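Local coordinates for protein lipolytic enzyme, G-D-S-L family (PDB 7BR2) that metabolises the drug diltiazem as a gut microbial serine esterase of the SGNH (GDSL) hydrolase family, at residues V307-D320 with N438-I450. Numbering follows the deposited sequence.
Sequences VTGLKGQYKLLIDD and NKPVVRKIVLRKI
The ring of Y314 carries the side chain of K449 over one face: K449 CB sits 3.7 Å from the Y314 ring centroid, a CH-pi contact, and CD follows on toward CZ and OH. At the ring edge, near its plane, lies the carbonyl O of L447. The guanidinium of R448 has L317 against one face, with CD1 centred 4.0 Å above the plane; the chain of R448 bends at chi3 (-55°), which turns the group back over the leucine. In R443 the methyl CG2 of V441 covers one face, while D319 OD2 approaches in plane at the edge, 3.1 Å from NH1. That salt bridge is nearly straight (165° at the hydrogen), although the carboxylate and guanidinium planes stand 58° apart; R443 NH2 is hydrogen-bonded to Q348 OE1.

The axes of strands 313-318 and 443-449 come within 4.3 Å in a five-stranded antiparallel sheet, where the C-terminal 443-449 also borders 260-267. K315 with R448 and L317 with V446 form the hydrogen-bonded pairs, and I450 N to Q313 O extends the ladder. L316-L447 and I318-I445 are non-hydrogen-bonded pairs: L447 sets CB against Y314 CD2 and CD2 against L316 CB, and I445 puts CG2 3.8 Å from L316 CD1 and CG1 against I318 CG1. On this face V307 CG2, from strand 303-308 of a separate mixed sheet, meets L447 CD1 tip to tip at 3.5 Å.

D319 ends the ladder with both backbone and side chain: its N donates to K444 O (2.7 Å), and its OD1 takes K444 N at 2.8 Å from above the carboxylate plane. An alanine here would remove both carboxylate oxygens, probably costing K444 N its acceptor and R443 its ionic partner. Beyond it, water 1 accepts from D320 N and donates to K444 O.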
# COMPACT_ATOMS: atom_id res chain seq x y z
N VAL A 307 -25.53 18.26 -8.42
CA VAL A 307 -26.97 18.50 -8.50
C VAL A 307 -27.10 19.89 -9.11
O VAL A 307 -26.92 20.90 -8.43
CB VAL A 307 -27.66 18.43 -7.14
CG1 VAL A 307 -29.17 18.56 -7.30
CG2 VAL A 307 -27.27 17.16 -6.41
N THR A 308 -27.42 19.95 -10.39
CA THR A 308 -27.66 21.22 -11.06
C THR A 308 -29.17 21.41 -11.10
O THR A 308 -29.87 20.64 -11.75
CB THR A 308 -27.11 21.23 -12.49
OG1 THR A 308 -27.86 20.31 -13.27
CG2 THR A 308 -25.65 20.80 -12.50
N GLY A 309 -29.63 22.53 -10.57
CA GLY A 309 -31.04 22.78 -10.36
C GLY A 309 -31.16 23.94 -9.41
O GLY A 309 -30.26 24.76 -9.35
N LEU A 310 -32.29 24.04 -8.71
CA LEU A 310 -32.56 25.22 -7.89
C LEU A 310 -31.43 25.58 -6.94
O LEU A 310 -30.59 24.73 -6.62
CB LEU A 310 -33.84 25.02 -7.11
CG LEU A 310 -35.13 25.03 -7.93
CD1 LEU A 310 -36.17 25.13 -6.86
CD2 LEU A 310 -35.28 26.19 -8.95
N LYS A 311 -31.40 26.83 -6.50
CA LYS A 311 -30.26 27.37 -5.78
C LYS A 311 -30.71 27.88 -4.41
O LYS A 311 -31.89 27.82 -4.04
CB LYS A 311 -29.59 28.47 -6.62
CG LYS A 311 -29.32 28.09 -8.09
CD LYS A 311 -27.92 27.51 -8.33
CE LYS A 311 -27.78 26.88 -9.71
NZ LYS A 311 -26.36 26.88 -10.18
N GLY A 312 -29.75 28.39 -3.66
CA GLY A 312 -29.94 28.65 -2.25
C GLY A 312 -28.99 27.76 -1.46
O GLY A 312 -28.00 27.27 -2.01
N GLN A 313 -29.27 27.56 -0.18
CA GLN A 313 -28.45 26.68 0.65
C GLN A 313 -29.22 25.43 1.06
O GLN A 313 -30.39 25.49 1.45
CB GLN A 313 -27.88 27.39 1.87
CG GLN A 313 -26.66 28.17 1.45
CD GLN A 313 -25.98 28.85 2.59
OE1 GLN A 313 -25.19 28.25 3.32
NE2 GLN A 313 -26.28 30.14 2.77
N TYR A 314 -28.53 24.29 0.94
CA TYR A 314 -29.12 23.00 1.23
C TYR A 314 -28.25 22.26 2.23
O TYR A 314 -27.03 22.48 2.34
CB TYR A 314 -29.29 22.17 -0.07
CG TYR A 314 -30.31 22.73 -1.07
CD1 TYR A 314 -30.00 23.83 -1.87
CD2 TYR A 314 -31.58 22.16 -1.22
CE1 TYR A 314 -30.92 24.34 -2.78
CE2 TYR A 314 -32.50 22.68 -2.13
CZ TYR A 314 -32.17 23.77 -2.90
OH TYR A 314 -33.07 24.29 -3.80
N LYS A 315 -28.91 21.38 2.96
CA LYS A 315 -28.29 20.45 3.88
C LYS A 315 -28.32 19.07 3.24
O LYS A 315 -29.39 18.62 2.79
CB LYS A 315 -28.99 20.44 5.23
CG LYS A 315 -28.22 19.65 6.26
CD LYS A 315 -28.90 19.70 7.60
CE LYS A 315 -30.31 20.24 7.55
NZ LYS A 315 -30.68 20.84 8.86
N LEU A 316 -27.15 18.46 3.14
CA LEU A 316 -27.01 17.13 2.58
C LEU A 316 -27.16 16.10 3.69
O LEU A 316 -26.45 16.17 4.70
CB LEU A 316 -25.65 16.96 1.91
CG LEU A 316 -25.33 15.50 1.55
CD1 LEU A 316 -26.34 14.94 0.56
CD2 LEU A 316 -23.92 15.39 1.02
N LEU A 317 -28.10 15.18 3.52
CA LEU A 317 -28.27 14.03 4.38
C LEU A 317 -28.19 12.76 3.55
O LEU A 317 -28.67 12.73 2.41
CB LEU A 317 -29.60 14.07 5.14
CG LEU A 317 -29.89 15.24 6.08
CD1 LEU A 317 -30.67 16.30 5.36
CD2 LEU A 317 -30.66 14.76 7.29
N ILE A 318 -27.55 11.73 4.08
CA ILE A 318 -27.52 10.43 3.43
C ILE A 318 -27.99 9.42 4.46
O ILE A 318 -27.43 9.35 5.56
CB ILE A 318 -26.13 10.07 2.90
CG1 ILE A 318 -25.64 11.16 1.93
CG2 ILE A 318 -26.16 8.70 2.20
CD1 ILE A 318 -24.39 10.82 1.16
N ASP A 319 -29.04 8.67 4.12
CA ASP A 319 -29.67 7.75 5.06
C ASP A 319 -30.00 8.45 6.38
O ASP A 319 -29.83 7.89 7.47
CB ASP A 319 -28.80 6.51 5.30
CG ASP A 319 -29.01 5.45 4.23
OD1 ASP A 319 -29.84 5.68 3.33
OD2 ASP A 319 -28.36 4.38 4.31
N ASP A 320 -30.40 9.71 6.27
CA ASP A 320 -30.85 10.57 7.38
C ASP A 320 -29.73 11.00 8.32
O ASP A 320 -30.00 11.41 9.45
CB ASP A 320 -31.99 9.91 8.18
CG ASP A 320 -32.86 10.95 8.92
OD1 ASP A 320 -33.17 12.00 8.32
OD2 ASP A 320 -33.23 10.71 10.09
N ASN A 438 -18.35 -5.49 2.08
CA ASN A 438 -17.84 -4.41 1.24
C ASN A 438 -18.78 -4.07 0.08
O ASN A 438 -18.40 -3.27 -0.79
CB ASN A 438 -16.44 -4.74 0.72
CG ASN A 438 -16.39 -5.99 -0.11
OD1 ASN A 438 -17.37 -6.73 -0.19
ND2 ASN A 438 -15.24 -6.27 -0.72
N LYS A 439 -19.97 -4.66 0.03
CA LYS A 439 -20.91 -4.41 -1.07
C LYS A 439 -21.72 -3.15 -0.79
O LYS A 439 -22.45 -3.10 0.22
CB LYS A 439 -21.85 -5.59 -1.25
CG LYS A 439 -21.22 -6.96 -1.02
CD LYS A 439 -20.13 -7.22 -2.03
CE LYS A 439 -19.50 -8.57 -1.79
NZ LYS A 439 -18.12 -8.71 -2.32
N PRO A 440 -21.67 -2.14 -1.65
CA PRO A 440 -22.49 -0.94 -1.42
C PRO A 440 -23.96 -1.31 -1.38
O PRO A 440 -24.41 -2.19 -2.11
CB PRO A 440 -22.17 -0.04 -2.62
CG PRO A 440 -20.87 -0.52 -3.14
CD PRO A 440 -20.85 -2.02 -2.87
N VAL A 441 -24.70 -0.64 -0.51
CA VAL A 441 -26.15 -0.80 -0.44
C VAL A 441 -26.79 0.49 -0.94
O VAL A 441 -26.13 1.53 -1.10
CB VAL A 441 -26.65 -1.15 0.98
CG1 VAL A 441 -26.05 -2.45 1.45
CG2 VAL A 441 -26.29 -0.05 1.95
N VAL A 442 -28.09 0.41 -1.25
CA VAL A 442 -28.82 1.58 -1.70
C VAL A 442 -28.84 2.60 -0.57
O VAL A 442 -29.26 2.30 0.55
CB VAL A 442 -30.24 1.20 -2.16
CG1 VAL A 442 -31.00 2.45 -2.57
CG2 VAL A 442 -30.18 0.24 -3.33
N ARG A 443 -28.37 3.81 -0.87
CA ARG A 443 -28.32 4.92 0.08
C ARG A 443 -29.31 6.00 -0.33
O ARG A 443 -29.37 6.41 -1.50
CB ARG A 443 -26.91 5.51 0.16
CG ARG A 443 -25.84 4.51 0.53
CD ARG A 443 -26.03 3.99 1.95
NE ARG A 443 -24.93 3.10 2.34
CZ ARG A 443 -24.81 2.55 3.54
NH1 ARG A 443 -25.72 2.79 4.49
NH2 ARG A 443 -23.78 1.76 3.80
N LYS A 444 -30.05 6.51 0.65
CA LYS A 444 -31.07 7.53 0.44
C LYS A 444 -30.44 8.91 0.60
O LYS A 444 -30.11 9.32 1.72
CB LYS A 444 -32.20 7.31 1.44
CG LYS A 444 -33.19 8.43 1.54
CD LYS A 444 -34.20 8.46 0.43
CE LYS A 444 -35.03 9.75 0.57
NZ LYS A 444 -35.50 10.02 1.99
N ILE A 445 -30.28 9.63 -0.51
CA ILE A 445 -29.66 10.95 -0.51
C ILE A 445 -30.75 12.01 -0.52
O ILE A 445 -31.69 11.94 -1.32
CB ILE A 445 -28.71 11.11 -1.70
CG1 ILE A 445 -27.60 10.05 -1.60
CG2 ILE A 445 -28.16 12.52 -1.75
CD1 ILE A 445 -26.49 10.18 -2.64
N VAL A 446 -30.62 13.01 0.36
CA VAL A 446 -31.60 14.07 0.53
C VAL A 446 -30.87 15.41 0.54
O VAL A 446 -29.86 15.56 1.23
CB VAL A 446 -32.39 13.91 1.84
CG1 VAL A 446 -33.17 15.17 2.16
CG2 VAL A 446 -33.30 12.69 1.79
N LEU A 447 -31.38 16.37 -0.23
CA LEU A 447 -30.95 17.75 -0.16
C LEU A 447 -32.15 18.55 0.33
O LEU A 447 -33.13 18.72 -0.41
CB LEU A 447 -30.44 18.26 -1.51
CG LEU A 447 -29.09 17.62 -1.89
CD1 LEU A 447 -28.87 17.66 -3.38
CD2 LEU A 447 -27.93 18.24 -1.15
N ARG A 448 -32.06 19.00 1.57
CA ARG A 448 -33.14 19.70 2.24
C ARG A 448 -32.80 21.18 2.21
O ARG A 448 -31.72 21.57 2.65
CB ARG A 448 -33.24 19.21 3.69
CG ARG A 448 -34.21 19.98 4.56
CD ARG A 448 -34.16 19.50 6.02
NE ARG A 448 -34.38 18.06 6.21
CZ ARG A 448 -34.09 17.41 7.34
NH1 ARG A 448 -33.56 18.07 8.37
NH2 ARG A 448 -34.33 16.11 7.44
N LYS A 449 -33.68 22.01 1.67
CA LYS A 449 -33.24 23.40 1.62
C LYS A 449 -33.52 24.06 2.97
O LYS A 449 -34.48 23.72 3.67
CB LYS A 449 -33.88 24.16 0.46
CG LYS A 449 -33.96 25.65 0.64
CD LYS A 449 -33.96 26.30 -0.74
CE LYS A 449 -34.79 27.55 -0.82
NZ LYS A 449 -34.24 28.46 -1.86
N ILE A 450 -32.65 24.99 3.33
CA ILE A 450 -32.72 25.64 4.63
C ILE A 450 -33.23 27.05 4.47
O ILE A 450 -32.88 27.70 3.48
CB ILE A 450 -31.35 25.62 5.33
CG1 ILE A 450 -30.82 24.19 5.42
CG2 ILE A 450 -31.45 26.22 6.73
CD1 ILE A 450 -29.40 24.10 5.89
OXT ILE A 450 -34.00 27.56 5.30
O HOH W 1 -31.32 10.90 3.86